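Local coordinates for hypothetical protein (PDB 2O62) that is of unknown function but belongs to the DUF3598 family and combines two calycin-like beta domains, a kind of fold that often binds small ligands, at residues I189-T194 with V200-D205; R251-N254 with E258-S261. All coordinates share one frame; numbering follows the deposited sequence.

Contact 1: residues I189-T194 with V200-D205; sequences ITSTAT and VLFDQD. With GOL (glycerol), chain F.
Ala193 sets its CB over the centre of the Phe202 ring. This CH-pi contact measures 3.4 Å from Ala193 CB to the ring centroid and comes almost straight down the ring normal. The same methyl also touches Val200 CG1, 3.5 Å away. The Phe202 CG lies anti to its own carbonyl carbon (chi1 -64°), which carries the ring across to Ala193 and brings its edge to Ser191 OG. Lys208 makes a cation-pi contact with the ring, and Val210 and Val212 of the next strand touch it. With an alanine here in place of the phenylalanine, the Ala193 methyl would probably face a gap and Lys208 would lose its aromatic partner. Beside this packed end, Thr194 and Leu201 form an antiparallel hydrogen-bonded pair. Leu201 N gives a nearly straight bond of 2.8 Å to Thr194 O, and Thr194 N bonds to Leu201 O at 3.0 Å.

Beyond Phe202 the segments separate, and water fills in for direct bonds. One water links Ser191 OG to Asp205 N. A second donates to Thr192 O, 2.7 Å away, and accepts from Asp203 N. A glycerol, probably from crystallisation, is modelled across the segments, though its placement against Gln204 is doubtful. As built, Gln204 NE2 donates to glycerol O1, and glycerol O3 hydrogen-bonds with Thr192 OG1. Asp205 OD1 turns instead to Glu207 N. The arrangement is a beta hairpin of strands 187-196 and 199-202, paired at its turn end and splayed at the other, within the antiparallel barrel of a calycin-like domain.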
ATOM      1  N   ILE A 189     -18.192   7.188  -5.166  1.00 18.18           N
ATOM      2  CA  ILE A 189     -17.554   8.224  -6.009  1.00 18.46           C
ATOM      3  C   ILE A 189     -17.335   7.666  -7.409  1.00 18.05           C
ATOM      4  O   ILE A 189     -16.746   6.610  -7.541  1.00 18.48           O
ATOM      5  CB  ILE A 189     -16.245   8.659  -5.423  1.00 19.69           C
ATOM      6  CG1 ILE A 189     -16.469   9.339  -4.068  1.00 23.39           C
ATOM      7  CG2 ILE A 189     -15.480   9.549  -6.441  1.00 21.29           C
ATOM      8  CD1 ILE A 189     -15.247   9.357  -3.222  1.00 24.17           C
ATOM      9  N   THR A 190     -17.912   8.323  -8.416  1.00 16.72           N
ATOM     10  CA  THR A 190     -17.825   7.922  -9.795  1.00 16.61           C
ATOM     11  C   THR A 190     -17.119   9.042 -10.558  1.00 15.81           C
ATOM     12  O   THR A 190     -17.572  10.141 -10.551  1.00 15.90           O
ATOM     13  CB  THR A 190     -19.171   7.680 -10.359  1.00 16.76           C
ATOM     14  OG1 THR A 190     -19.839   6.698  -9.557  1.00 17.34           O
ATOM     15  CG2 THR A 190     -19.082   7.183 -11.778  1.00 14.69           C
ATOM     16  N   SER A 191     -15.977   8.736 -11.161  1.00 17.37           N
ATOM     17  CA  SER A 191     -15.186   9.759 -11.891  1.00 18.62           C
ATOM     18  C   SER A 191     -14.601   9.174 -13.144  1.00 18.70           C
ATOM     19  O   SER A 191     -14.305   7.994 -13.211  1.00 18.42           O
ATOM     20  CB  SER A 191     -14.040  10.304 -11.031  1.00 18.84           C
ATOM     21  OG  SER A 191     -13.355  11.350 -11.707  1.00 19.34           O
ATOM     22  N   THR A 192     -14.433  10.014 -14.145  1.00 20.10           N
ATOM     23  CA  THR A 192     -13.750   9.649 -15.379  1.00 20.14           C
ATOM     24  C   THR A 192     -12.272   9.998 -15.280  1.00 20.84           C
ATOM     25  O   THR A 192     -11.917  10.947 -14.590  1.00 21.29           O
ATOM     26  CB  THR A 192     -14.449  10.373 -16.505  1.00 20.67           C
ATOM     27  OG1 THR A 192     -15.800   9.869 -16.542  1.00 23.48           O
ATOM     28  CG2 THR A 192     -13.798  10.185 -17.826  1.00 21.22           C
ATOM     29  N   ALA A 193     -11.425   9.187 -15.898  1.00 20.67           N
ATOM     30  CA  ALA A 193      -9.992   9.400 -15.939  1.00 20.67           C
ATOM     31  C   ALA A 193      -9.439   9.247 -17.351  1.00 20.99           C
ATOM     32  O   ALA A 193     -10.038   8.598 -18.215  1.00 21.36           O
ATOM     33  CB  ALA A 193      -9.323   8.429 -15.070  1.00 21.16           C
ATOM     34  N   THR A 194      -8.277   9.836 -17.590  1.00 21.44           N
ATOM     35  CA  THR A 194      -7.564   9.611 -18.848  1.00 21.51           C
ATOM     36  C   THR A 194      -6.428   8.630 -18.597  1.00 22.08           C
ATOM     37  O   THR A 194      -5.828   8.600 -17.519  1.00 20.88           O
ATOM     38  CB  THR A 194      -6.986  10.889 -19.439  1.00 22.24           C
ATOM     39  OG1 THR A 194      -6.282  11.603 -18.431  1.00 26.08           O
ATOM     40  CG2 THR A 194      -8.080  11.760 -19.970  1.00 22.90           C
ATOM     41  N   VAL A 200      -2.885   6.531 -14.920  1.00 20.83           N
ATOM     42  CA  VAL A 200      -4.280   6.887 -15.051  1.00 20.52           C
ATOM     43  C   VAL A 200      -4.461   8.159 -14.241  1.00 20.08           C
ATOM     44  O   VAL A 200      -4.167   8.182 -13.040  1.00 21.20           O
ATOM     45  CB  VAL A 200      -5.197   5.772 -14.534  1.00 20.46           C
ATOM     46  CG1 VAL A 200      -6.655   6.172 -14.614  1.00 21.75           C
ATOM     47  CG2 VAL A 200      -4.903   4.451 -15.318  1.00 21.02           C
ATOM     48  N   LEU A 201      -4.997   9.176 -14.886  1.00 19.22           N
ATOM     49  CA  LEU A 201      -5.085  10.514 -14.303  1.00 19.23           C
ATOM     50  C   LEU A 201      -6.532  10.895 -14.029  1.00 17.96           C
ATOM     51  O   LEU A 201      -7.320  11.002 -14.951  1.00 18.30           O
ATOM     52  CB  LEU A 201      -4.465  11.517 -15.252  1.00 19.44           C
ATOM     53  CG  LEU A 201      -4.557  12.954 -14.797  1.00 18.68           C
ATOM     54  CD1 LEU A 201      -3.809  13.145 -13.496  1.00 21.73           C
ATOM     55  CD2 LEU A 201      -4.060  13.920 -15.877  1.00 21.81           C
ATOM     56  N   PHE A 202      -6.843  11.111 -12.755  1.00 18.18           N
ATOM     57  CA  PHE A 202      -8.124  11.707 -12.311  1.00 18.26           C
ATOM     58  C   PHE A 202      -7.896  13.147 -11.862  1.00 18.00           C
ATOM     59  O   PHE A 202      -7.311  13.383 -10.815  1.00 17.72           O
ATOM     60  CB  PHE A 202      -8.720  10.926 -11.142  1.00 16.93           C
ATOM     61  CG  PHE A 202      -9.122   9.479 -11.458  1.00 17.27           C
ATOM     62  CD1 PHE A 202      -8.194   8.428 -11.344  1.00 19.30           C
ATOM     63  CD2 PHE A 202     -10.440   9.160 -11.721  1.00 17.89           C
ATOM     64  CE1 PHE A 202      -8.591   7.082 -11.574  1.00 18.72           C
ATOM     65  CE2 PHE A 202     -10.839   7.820 -11.918  1.00 17.15           C
ATOM     66  CZ  PHE A 202      -9.894   6.789 -11.861  1.00 17.66           C
ATOM     67  N   ASP A 203      -8.351  14.114 -12.647  1.00 17.73           N
ATOM     68  CA  ASP A 203      -8.083  15.512 -12.303  1.00 18.86           C
ATOM     69  C   ASP A 203      -9.284  16.462 -12.462  1.00 19.27           C
ATOM     70  O   ASP A 203      -9.104  17.678 -12.404  1.00 19.64           O
ATOM     71  CB  ASP A 203      -6.866  16.049 -13.079  1.00 18.71           C
ATOM     72  CG  ASP A 203      -7.143  16.195 -14.541  1.00 21.35           C
ATOM     73  OD1 ASP A 203      -8.235  15.802 -14.969  1.00 22.04           O
ATOM     74  OD2 ASP A 203      -6.270  16.685 -15.295  1.00 29.21           O
ATOM     75  N   GLN A 204     -10.499  15.925 -12.633  1.00 19.25           N
ATOM     76  CA  GLN A 204     -11.698  16.732 -12.841  1.00 20.64           C
ATOM     77  C   GLN A 204     -12.417  17.032 -11.522  1.00 19.38           C
ATOM     78  O   GLN A 204     -12.800  18.168 -11.241  1.00 19.15           O
ATOM     79  CB  GLN A 204     -12.646  15.991 -13.814  1.00 20.18           C
ATOM     80  CG  GLN A 204     -13.759  16.809 -14.445  1.00 24.49           C
ATOM     81  CD  GLN A 204     -14.484  16.038 -15.554  1.00 25.55           C
ATOM     82  OE1 GLN A 204     -15.103  14.997 -15.292  1.00 31.17           O
ATOM     83  NE2 GLN A 204     -14.369  16.518 -16.806  1.00 27.49           N
ATOM     84  N   ASP A 205     -12.583  15.991 -10.723  1.00 20.03           N
ATOM     85  CA  ASP A 205     -13.495  15.983  -9.566  1.00 20.54           C
ATOM     86  C   ASP A 205     -12.709  16.348  -8.314  1.00 19.38           C
ATOM     87  O   ASP A 205     -11.673  15.780  -8.091  1.00 19.02           O
ATOM     88  CB  ASP A 205     -14.028  14.542  -9.502  1.00 20.46           C
ATOM     89  CG  ASP A 205     -15.099  14.317  -8.471  1.00 22.63           C
ATOM     90  OD1 ASP A 205     -15.102  15.025  -7.451  1.00 21.58           O
ATOM     91  OD2 ASP A 205     -15.921  13.369  -8.706  1.00 21.24           O
TER
HETATM   92  C1  GOL F 273     -16.146  13.822 -18.316  1.00 33.92           C
HETATM   93  O1  GOL F 273     -15.782  15.097 -18.771  1.00 32.14           O
HETATM   94  C2  GOL F 273     -17.173  13.934 -17.180  1.00 33.16           C
HETATM   95  O2  GOL F 273     -16.670  13.456 -15.946  1.00 27.30           O
HETATM   96  C3  GOL F 273     -18.269  13.010 -17.565  1.00 34.79           C
HETATM   97  O3  GOL F 273     -17.645  11.880 -18.106  1.00 35.11           O
HETATM   98  O   HOH W   1     -11.391  13.402 -10.977  1.00 16.04           O
HETATM   99  O   HOH W   2     -10.445  13.249 -14.512  1.00 22.75           O
HETATM  100  O   HOH W   3      -7.972  13.092 -16.799  1.00 39.81           O

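Contact 2: residues R251-N254 with E258-S261; sequences RSYN and EWVS
The guanidinium of Arg251 lies flat on the Trp259 indole. Arg251 CZ sits 3.7 Å from the centroid of the six-membered ring, with the planes 18° apart, in a stacked cation-pi contact. An extended chain from CG to NE takes the group there, and Arg251 CG passes 3.3 Å from Trp259 NE1. The Tyr253 ring meets Trp259 at an oblique angle, with Tyr253 CE2 3.6 Å from Trp259 CB.

Toward the turn, Asn254 OD1 accepts from Glu258 N, which comes from above the amide plane. Asn254 ND2 donates to Glu258 OE1 from the anti side, tilted out of the carboxylate plane; the modelled length is doubtfully short. Ser252 O receives Val260 N at 2.9 Å and, weakly, Ser261 N.

The next shell fixes these groups. Trp259 NE1 and Ser252 N reach Ser261 O from opposite faces of its carbonyl plane. Arg251 NE donates to Tyr253 OH in the guanidinium plane, at 2.8 Å. Arg251 NH1 bonds to Ser80 OG and Arg251 NH2 to Gly70 O, while Tyr253 OH bonds to Leu83 O. Val260 and Ser261 both face Ser252, the classic beta bulge, here in the hairpin of strands 245-253 and 259-269.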
ATOM      1  N   ARG A 251      -3.983   4.516   3.886  1.00 18.61           N
ATOM      2  CA  ARG A 251      -3.546   5.190   5.122  1.00 18.42           C
ATOM      3  C   ARG A 251      -4.108   6.611   5.095  1.00 18.58           C
ATOM      4  O   ARG A 251      -3.795   7.387   4.195  1.00 19.56           O
ATOM      5  CB  ARG A 251      -2.017   5.247   5.192  1.00 17.08           C
ATOM      6  CG  ARG A 251      -1.385   5.665   6.525  1.00 20.40           C
ATOM      7  CD  ARG A 251       0.122   5.873   6.302  1.00 19.02           C
ATOM      8  NE  ARG A 251       0.717   6.363   7.543  1.00 19.21           N
ATOM      9  CZ  ARG A 251       1.057   5.611   8.573  1.00 19.52           C
ATOM     10  NH1 ARG A 251       1.002   4.296   8.528  1.00 21.95           N
ATOM     11  NH2 ARG A 251       1.540   6.211   9.656  1.00 17.57           N
ATOM     12  N   SER A 252      -4.963   6.928   6.049  1.00 18.05           N
ATOM     13  CA  SER A 252      -5.782   8.148   5.997  1.00 19.01           C
ATOM     14  C   SER A 252      -5.341   9.208   6.992  1.00 19.77           C
ATOM     15  O   SER A 252      -5.175   8.926   8.165  1.00 19.29           O
ATOM     16  CB  SER A 252      -7.240   7.792   6.229  1.00 18.67           C
ATOM     17  OG  SER A 252      -7.714   6.877   5.241  1.00 20.32           O
ATOM     18  N   TYR A 253      -5.219  10.442   6.504  1.00 19.44           N
ATOM     19  CA  TYR A 253      -4.862  11.610   7.309  1.00 19.35           C
ATOM     20  C   TYR A 253      -6.006  12.622   7.319  1.00 19.63           C
ATOM     21  O   TYR A 253      -6.641  12.847   6.309  1.00 20.10           O
ATOM     22  CB  TYR A 253      -3.619  12.308   6.747  1.00 18.73           C
ATOM     23  CG  TYR A 253      -2.354  11.520   6.917  1.00 19.29           C
ATOM     24  CD1 TYR A 253      -2.083  10.436   6.083  1.00 20.98           C
ATOM     25  CD2 TYR A 253      -1.464  11.813   7.956  1.00 18.87           C
ATOM     26  CE1 TYR A 253      -0.939   9.666   6.238  1.00 20.62           C
ATOM     27  CE2 TYR A 253      -0.297  11.025   8.119  1.00 20.94           C
ATOM     28  CZ  TYR A 253      -0.067   9.969   7.254  1.00 19.64           C
ATOM     29  OH  TYR A 253       1.034   9.164   7.383  1.00 17.69           O
ATOM     30  N   ASN A 254      -6.259  13.255   8.472  1.00 18.72           N
ATOM     31  CA  ASN A 254      -7.280  14.333   8.519  1.00 18.49           C
ATOM     32  C   ASN A 254      -6.692  15.651   7.966  1.00 20.45           C
ATOM     33  O   ASN A 254      -5.474  15.732   7.664  1.00 20.05           O
ATOM     34  CB  ASN A 254      -7.893  14.510   9.927  1.00 18.74           C
ATOM     35  CG  ASN A 254      -6.956  15.031  10.910  1.00 16.78           C
ATOM     36  OD1 ASN A 254      -5.919  15.590  10.580  1.00 18.94           O
ATOM     37  ND2 ASN A 254      -7.338  14.919  12.178  1.00 18.30           N
ATOM     38  N   GLU A 258      -2.960  14.930  10.674  1.00 20.48           N
ATOM     39  CA  GLU A 258      -2.802  13.873  11.675  1.00 20.64           C
ATOM     40  C   GLU A 258      -3.221  12.550  11.050  1.00 18.98           C
ATOM     41  O   GLU A 258      -4.266  12.477  10.446  1.00 17.45           O
ATOM     42  CB  GLU A 258      -3.704  14.125  12.917  1.00 20.58           C
ATOM     43  CG  GLU A 258      -3.589  15.467  13.552  1.00 24.15           C
ATOM     44  CD  GLU A 258      -4.812  15.921  14.409  1.00 24.50           C
ATOM     45  OE1 GLU A 258      -5.949  15.441  14.247  1.00 29.89           O
ATOM     46  OE2 GLU A 258      -4.615  16.826  15.254  1.00 34.75           O
ATOM     47  N   TRP A 259      -2.404  11.498  11.156  1.00 17.03           N
ATOM     48  CA  TRP A 259      -2.814  10.177  10.788  1.00 17.86           C
ATOM     49  C   TRP A 259      -3.989   9.706  11.646  1.00 18.66           C
ATOM     50  O   TRP A 259      -3.952   9.810  12.860  1.00 17.92           O
ATOM     51  CB  TRP A 259      -1.631   9.233  10.963  1.00 18.36           C
ATOM     52  CG  TRP A 259      -1.916   7.838  10.595  1.00 19.25           C
ATOM     53  CD1 TRP A 259      -2.692   7.380   9.580  1.00 20.53           C
ATOM     54  CD2 TRP A 259      -1.362   6.702  11.230  1.00 20.02           C
ATOM     55  NE1 TRP A 259      -2.674   5.985   9.551  1.00 20.58           N
ATOM     56  CE2 TRP A 259      -1.859   5.553  10.567  1.00 19.91           C
ATOM     57  CE3 TRP A 259      -0.473   6.539  12.290  1.00 19.98           C
ATOM     58  CZ2 TRP A 259      -1.486   4.272  10.928  1.00 21.83           C
ATOM     59  CZ3 TRP A 259      -0.138   5.245  12.680  1.00 20.72           C
ATOM     60  CH2 TRP A 259      -0.659   4.138  12.026  1.00 21.20           C
ATOM     61  N   VAL A 260      -5.059   9.229  11.023  1.00 19.88           N
ATOM     62  CA  VAL A 260      -6.224   8.821  11.801  1.00 19.87           C
ATOM     63  C   VAL A 260      -6.537   7.334  11.704  1.00 20.49           C
ATOM     64  O   VAL A 260      -7.031   6.763  12.666  1.00 21.02           O
ATOM     65  CB  VAL A 260      -7.491   9.673  11.475  1.00 20.72           C
ATOM     66  CG1 VAL A 260      -7.251  11.114  11.907  1.00 23.21           C
ATOM     67  CG2 VAL A 260      -7.825   9.637  10.065  1.00 22.42           C
ATOM     68  N   SER A 261      -6.264   6.706  10.566  1.00 19.93           N
ATOM     69  CA  SER A 261      -6.737   5.331  10.373  1.00 19.61           C
ATOM     70  C   SER A 261      -6.036   4.624   9.203  1.00 19.85           C
ATOM     71  O   SER A 261      -5.326   5.259   8.391  1.00 18.81           O
ATOM     72  CB  SER A 261      -8.253   5.334  10.201  1.00 21.02           C
ATOM     73  OG  SER A 261      -8.613   5.845   8.921  1.00 17.42           O
TER
HETATM   74  O   HOH W   4      -8.144   4.468   6.419  1.00 12.66           O

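Overall arrangement
Contact 1 and contact 2 are two hairpins of one antiparallel barrel. They follow each other along the chain, and contact 1 closes before contact 2 opens. Their centres lie 23 Å apart and their nearest atoms about 12 Å apart, so they do not touch. Contact 1 is partly buried and more peripheral, about 20 Å from the centre of the chain. Contact 2 is buried, about 14 Å from that centre, and its arginine and tyrosine reach residues of the N-terminal family region. The function is unknown, so neither contact can be tied to an active site. Glycerol lies near both contacts, including one molecule hydrogen-bonded to Ser252; these probably come from crystallisation and do not establish a binding pocket.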